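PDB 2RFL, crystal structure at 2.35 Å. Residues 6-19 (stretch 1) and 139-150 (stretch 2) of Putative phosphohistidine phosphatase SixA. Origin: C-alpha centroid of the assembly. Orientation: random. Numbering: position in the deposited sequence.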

# COMPACT_ATOMS: atom_id res chain seq x y z
N SER A 6 -15.19 -15.52 3.41
CA SER A 6 -13.98 -14.85 3.96
C SER A 6 -13.31 -13.91 2.94
O SER A 6 -12.47 -14.35 2.17
CB SER A 6 -12.97 -15.91 4.44
OG SER A 6 -12.77 -16.99 3.50
N PHE A 7 -13.70 -12.63 2.92
CA PHE A 7 -13.29 -11.66 1.90
C PHE A 7 -12.93 -10.32 2.52
O PHE A 7 -13.71 -9.81 3.32
CB PHE A 7 -14.45 -11.40 0.92
CG PHE A 7 -14.41 -12.21 -0.37
CD1 PHE A 7 -13.96 -13.52 -0.39
CD2 PHE A 7 -14.89 -11.65 -1.54
CE1 PHE A 7 -13.94 -14.24 -1.57
CE2 PHE A 7 -14.89 -12.36 -2.72
CZ PHE A 7 -14.41 -13.66 -2.74
N PRO A 8 -11.80 -9.69 2.12
CA PRO A 8 -10.80 -9.98 1.07
C PRO A 8 -9.98 -11.26 1.21
O PRO A 8 -9.71 -11.72 2.31
CB PRO A 8 -9.87 -8.74 1.11
CG PRO A 8 -10.75 -7.63 1.78
CD PRO A 8 -11.47 -8.43 2.83
N THR A 9 -9.56 -11.82 0.08
CA THR A 9 -8.67 -12.97 0.09
C THR A 9 -7.22 -12.59 -0.27
O THR A 9 -6.28 -13.36 -0.05
CB THR A 9 -9.28 -14.18 -0.69
OG1 THR A 9 -9.02 -14.11 -2.09
CG2 THR A 9 -10.76 -14.20 -0.50
N ARG A 10 -7.05 -11.38 -0.81
CA ARG A 10 -5.72 -10.81 -1.08
C ARG A 10 -5.64 -9.34 -0.66
O ARG A 10 -6.47 -8.53 -1.09
CB ARG A 10 -5.31 -10.95 -2.55
CG ARG A 10 -3.86 -10.49 -2.80
CD ARG A 10 -3.21 -11.12 -4.02
NE ARG A 10 -2.87 -12.53 -3.80
CZ ARG A 10 -2.15 -13.25 -4.65
NH1 ARG A 10 -1.68 -12.70 -5.76
NH2 ARG A 10 -1.89 -14.52 -4.39
N VAL A 11 -4.64 -9.04 0.17
CA VAL A 11 -4.31 -7.69 0.64
C VAL A 11 -3.00 -7.18 0.03
O VAL A 11 -1.94 -7.77 0.21
CB VAL A 11 -4.16 -7.64 2.18
CG1 VAL A 11 -3.46 -6.38 2.66
CG2 VAL A 11 -5.51 -7.70 2.84
N TYR A 12 -3.08 -6.06 -0.66
CA TYR A 12 -1.89 -5.34 -1.08
C TYR A 12 -1.70 -4.14 -0.19
O TYR A 12 -2.67 -3.39 0.09
CB TYR A 12 -2.01 -4.88 -2.52
CG TYR A 12 -2.31 -5.98 -3.54
CD1 TYR A 12 -3.60 -6.12 -4.07
CD2 TYR A 12 -1.28 -6.84 -4.02
CE1 TYR A 12 -3.87 -7.11 -5.02
CE2 TYR A 12 -1.54 -7.82 -4.98
CZ TYR A 12 -2.84 -7.95 -5.47
OH TYR A 12 -3.11 -8.92 -6.42
N LEU A 13 -0.46 -3.98 0.28
CA LEU A 13 -0.02 -2.87 1.12
C LEU A 13 1.12 -2.07 0.51
O LEU A 13 2.29 -2.54 0.49
CB LEU A 13 0.48 -3.38 2.48
CG LEU A 13 -0.37 -4.19 3.44
CD1 LEU A 13 0.51 -4.53 4.61
CD2 LEU A 13 -1.53 -3.39 3.88
N LEU A 14 0.78 -0.86 0.08
CA LEU A 14 1.63 0.03 -0.70
C LEU A 14 1.97 1.32 0.06
O LEU A 14 1.11 2.15 0.38
CB LEU A 14 0.96 0.37 -2.08
CG LEU A 14 1.68 1.37 -3.04
CD1 LEU A 14 3.09 0.91 -3.48
CD2 LEU A 14 0.85 1.76 -4.28
N ARG A 15 3.26 1.51 0.32
CA ARG A 15 3.67 2.78 0.85
C ARG A 15 3.85 3.73 -0.32
O ARG A 15 4.26 3.30 -1.40
CB ARG A 15 4.93 2.66 1.69
CG ARG A 15 5.28 3.98 2.38
CD ARG A 15 6.29 3.86 3.49
NE ARG A 15 6.73 5.18 3.86
CZ ARG A 15 7.97 5.47 4.25
NH1 ARG A 15 8.87 4.50 4.39
NH2 ARG A 15 8.31 6.72 4.53
N HIS A 16 3.48 4.99 -0.11
CA HIS A 16 3.58 6.01 -1.13
C HIS A 16 5.06 6.12 -1.52
O HIS A 16 5.95 5.75 -0.75
CB HIS A 16 3.03 7.36 -0.62
CG HIS A 16 3.85 7.97 0.48
ND1 HIS A 16 5.03 8.65 0.23
CD2 HIS A 16 3.70 7.96 1.82
CE1 HIS A 16 5.56 9.04 1.38
NE2 HIS A 16 4.77 8.64 2.36
N ALA A 17 5.29 6.59 -2.75
CA ALA A 17 6.63 6.78 -3.28
C ALA A 17 7.33 7.93 -2.56
O ALA A 17 6.69 8.63 -1.74
CB ALA A 17 6.55 7.02 -4.79
N LYS A 18 8.63 8.10 -2.85
CA LYS A 18 9.47 9.15 -2.24
C LYS A 18 8.94 10.55 -2.51
O LYS A 18 8.71 10.94 -3.67
CB LYS A 18 10.95 9.03 -2.66
CG LYS A 18 11.92 10.02 -1.95
CD LYS A 18 13.40 9.80 -2.25
CE LYS A 18 14.05 8.77 -1.32
NZ LYS A 18 13.71 8.87 0.15
N ALA A 19 8.74 11.29 -1.43
CA ALA A 19 8.22 12.64 -1.45
C ALA A 19 9.33 13.63 -1.26
O ALA A 19 10.37 13.30 -0.72
CB ALA A 19 7.17 12.82 -0.39
N GLY A 139 12.83 -1.78 7.77
CA GLY A 139 11.48 -1.24 7.79
C GLY A 139 10.78 -1.21 6.44
O GLY A 139 11.31 -1.73 5.46
N PHE A 140 9.61 -0.59 6.40
CA PHE A 140 8.69 -0.62 5.24
C PHE A 140 8.97 0.61 4.34
O PHE A 140 8.55 1.74 4.66
CB PHE A 140 7.25 -0.65 5.76
CG PHE A 140 6.23 -1.11 4.78
CD1 PHE A 140 6.11 -0.52 3.52
CD2 PHE A 140 5.32 -2.11 5.13
CE1 PHE A 140 5.14 -0.92 2.60
CE2 PHE A 140 4.34 -2.52 4.23
CZ PHE A 140 4.26 -1.91 2.94
N PRO A 141 9.70 0.39 3.22
CA PRO A 141 10.18 1.45 2.34
C PRO A 141 9.09 2.12 1.47
O PRO A 141 7.95 1.62 1.37
CB PRO A 141 11.22 0.72 1.48
CG PRO A 141 10.73 -0.71 1.40
CD PRO A 141 10.08 -0.96 2.73
N THR A 142 9.44 3.26 0.85
CA THR A 142 8.54 3.98 -0.04
C THR A 142 8.31 3.23 -1.32
O THR A 142 9.24 2.73 -1.92
CB THR A 142 9.06 5.37 -0.44
OG1 THR A 142 10.36 5.26 -1.05
CG2 THR A 142 9.04 6.32 0.74
N SER A 143 7.07 3.20 -1.76
CA SER A 143 6.61 2.32 -2.88
C SER A 143 6.93 0.85 -2.71
O SER A 143 7.06 0.14 -3.72
CB SER A 143 7.05 2.80 -4.25
OG SER A 143 6.22 2.14 -5.20
N GLY A 144 7.04 0.40 -1.44
CA GLY A 144 7.14 -1.02 -1.06
C GLY A 144 5.76 -1.65 -1.11
O GLY A 144 4.79 -1.09 -0.63
N LEU A 145 5.65 -2.81 -1.74
CA LEU A 145 4.36 -3.52 -1.86
C LEU A 145 4.36 -4.94 -1.27
O LEU A 145 4.95 -5.86 -1.83
CB LEU A 145 3.92 -3.57 -3.32
CG LEU A 145 2.75 -4.44 -3.75
CD1 LEU A 145 1.43 -3.72 -3.40
CD2 LEU A 145 2.85 -4.78 -5.27
N ALA A 146 3.65 -5.09 -0.15
CA ALA A 146 3.39 -6.36 0.46
C ALA A 146 2.17 -6.96 -0.23
O ALA A 146 1.17 -6.27 -0.47
CB ALA A 146 3.10 -6.14 1.86
N VAL A 147 2.29 -8.24 -0.59
CA VAL A 147 1.21 -9.06 -1.17
C VAL A 147 0.87 -10.18 -0.17
O VAL A 147 1.70 -11.04 0.11
CB VAL A 147 1.61 -9.70 -2.54
CG1 VAL A 147 0.42 -10.41 -3.19
CG2 VAL A 147 2.20 -8.66 -3.48
N LEU A 148 -0.35 -10.15 0.34
CA LEU A 148 -0.76 -11.04 1.41
C LEU A 148 -1.95 -11.90 1.05
O LEU A 148 -2.85 -11.45 0.37
CB LEU A 148 -1.02 -10.25 2.68
CG LEU A 148 0.18 -9.48 3.17
CD1 LEU A 148 -0.12 -7.98 3.27
CD2 LEU A 148 0.57 -10.03 4.47
N ASP A 149 -1.92 -13.15 1.50
CA ASP A 149 -3.01 -14.10 1.29
C ASP A 149 -3.39 -14.75 2.61
O ASP A 149 -2.57 -14.81 3.56
CB ASP A 149 -2.64 -15.21 0.28
CG ASP A 149 -2.85 -14.79 -1.19
OD1 ASP A 149 -3.99 -14.47 -1.59
OD2 ASP A 149 -1.87 -14.80 -1.96
N GLN A 150 -4.64 -15.23 2.63
CA GLN A 150 -5.17 -16.10 3.68
C GLN A 150 -4.67 -17.55 3.56
O GLN A 150 -3.58 -17.90 3.99
CB GLN A 150 -6.69 -16.13 3.59
CG GLN A 150 -7.36 -14.79 3.76
CD GLN A 150 -8.86 -14.89 3.78
OE1 GLN A 150 -9.43 -15.89 4.23
NE2 GLN A 150 -9.52 -13.84 3.33

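How does the loop ahead of the strand hold the first stretch? Gly 139 makes no contact, but Phe 140 engages through both backbone and ring. Phe 140 O accepts a hydrogen bond from Arg 15 NH1 (2.8 Å), lying near the plane of the guanidinium, while Thr 142 CG2 sits over one face of that group, 3.8 Å from Arg 15 CZ. The extended arginine is thus held by polar contact at its edge and by a methyl group on its face. The Phe 140 ring reaches back to Leu 13, and Leu 13 O lies at the ring edge, 3.2 Å from Phe 140 CZ.

What does the turn from Pro 141 to Gly 144 contribute? It is a type II turn, closed by the hydrogen bond from Gly 144 N to Pro 141 O (3.2 Å), and it presents Ser 143 N to the end of the first stretch's strand and the residue after it, Arg 15 and His 16. Ser 143 N donates to His 16 O at 3.0 Å and, in a weak bond bent to 120°, to Arg 15 O at 2.8 Å. The hydroxyl of Ser 143 is buried without any polar partner. Gly 144 O then receives Arg 15 N at 3.2 Å, leading into the paired strands.

How do the strands pair from Leu 145 to Leu 148? They run antiparallel, with their directions 170° apart. Two pairs exchange backbone hydrogen bonds: Leu 13 N to Ala 146 O (2.9 Å) with Ala 146 N to Leu 13 O (3.0 Å), and Val 11 N to Leu 148 O (3.0 Å) with Leu 148 N to Val 11 O (2.9 Å). Side chains alternate between the sheet faces. On one, Leu 145 CD1 meets Tyr 12 CB at 3.7 Å, and Val 147 CG1 lies 3.7 Å from Tyr 12 CE2. On the other, Leu 148 CD1 touches both Val 11 CG1 and Leu 13 CD1 at 3.8 Å, while Ala 146 CB packs 3.9 Å from Leu 13 CB.

What secures the far end of the contact? Asp 149 forms a two-pronged salt bridge with Arg 10: Arg 10 NE to Asp 149 OD1 spans 3.1 Å, and Arg 10 NH2 to Asp 149 OD2 a very short 2.4 Å. Val 147 CG1 covers one face of this guanidinium, so the charged pair borders the apolar packing. Finally, Gln 150 NE2 donates to Ser 6 O at 3.2 Å and to Pro 8 O at a very short 2.4 Å, tying down the loop before the strand.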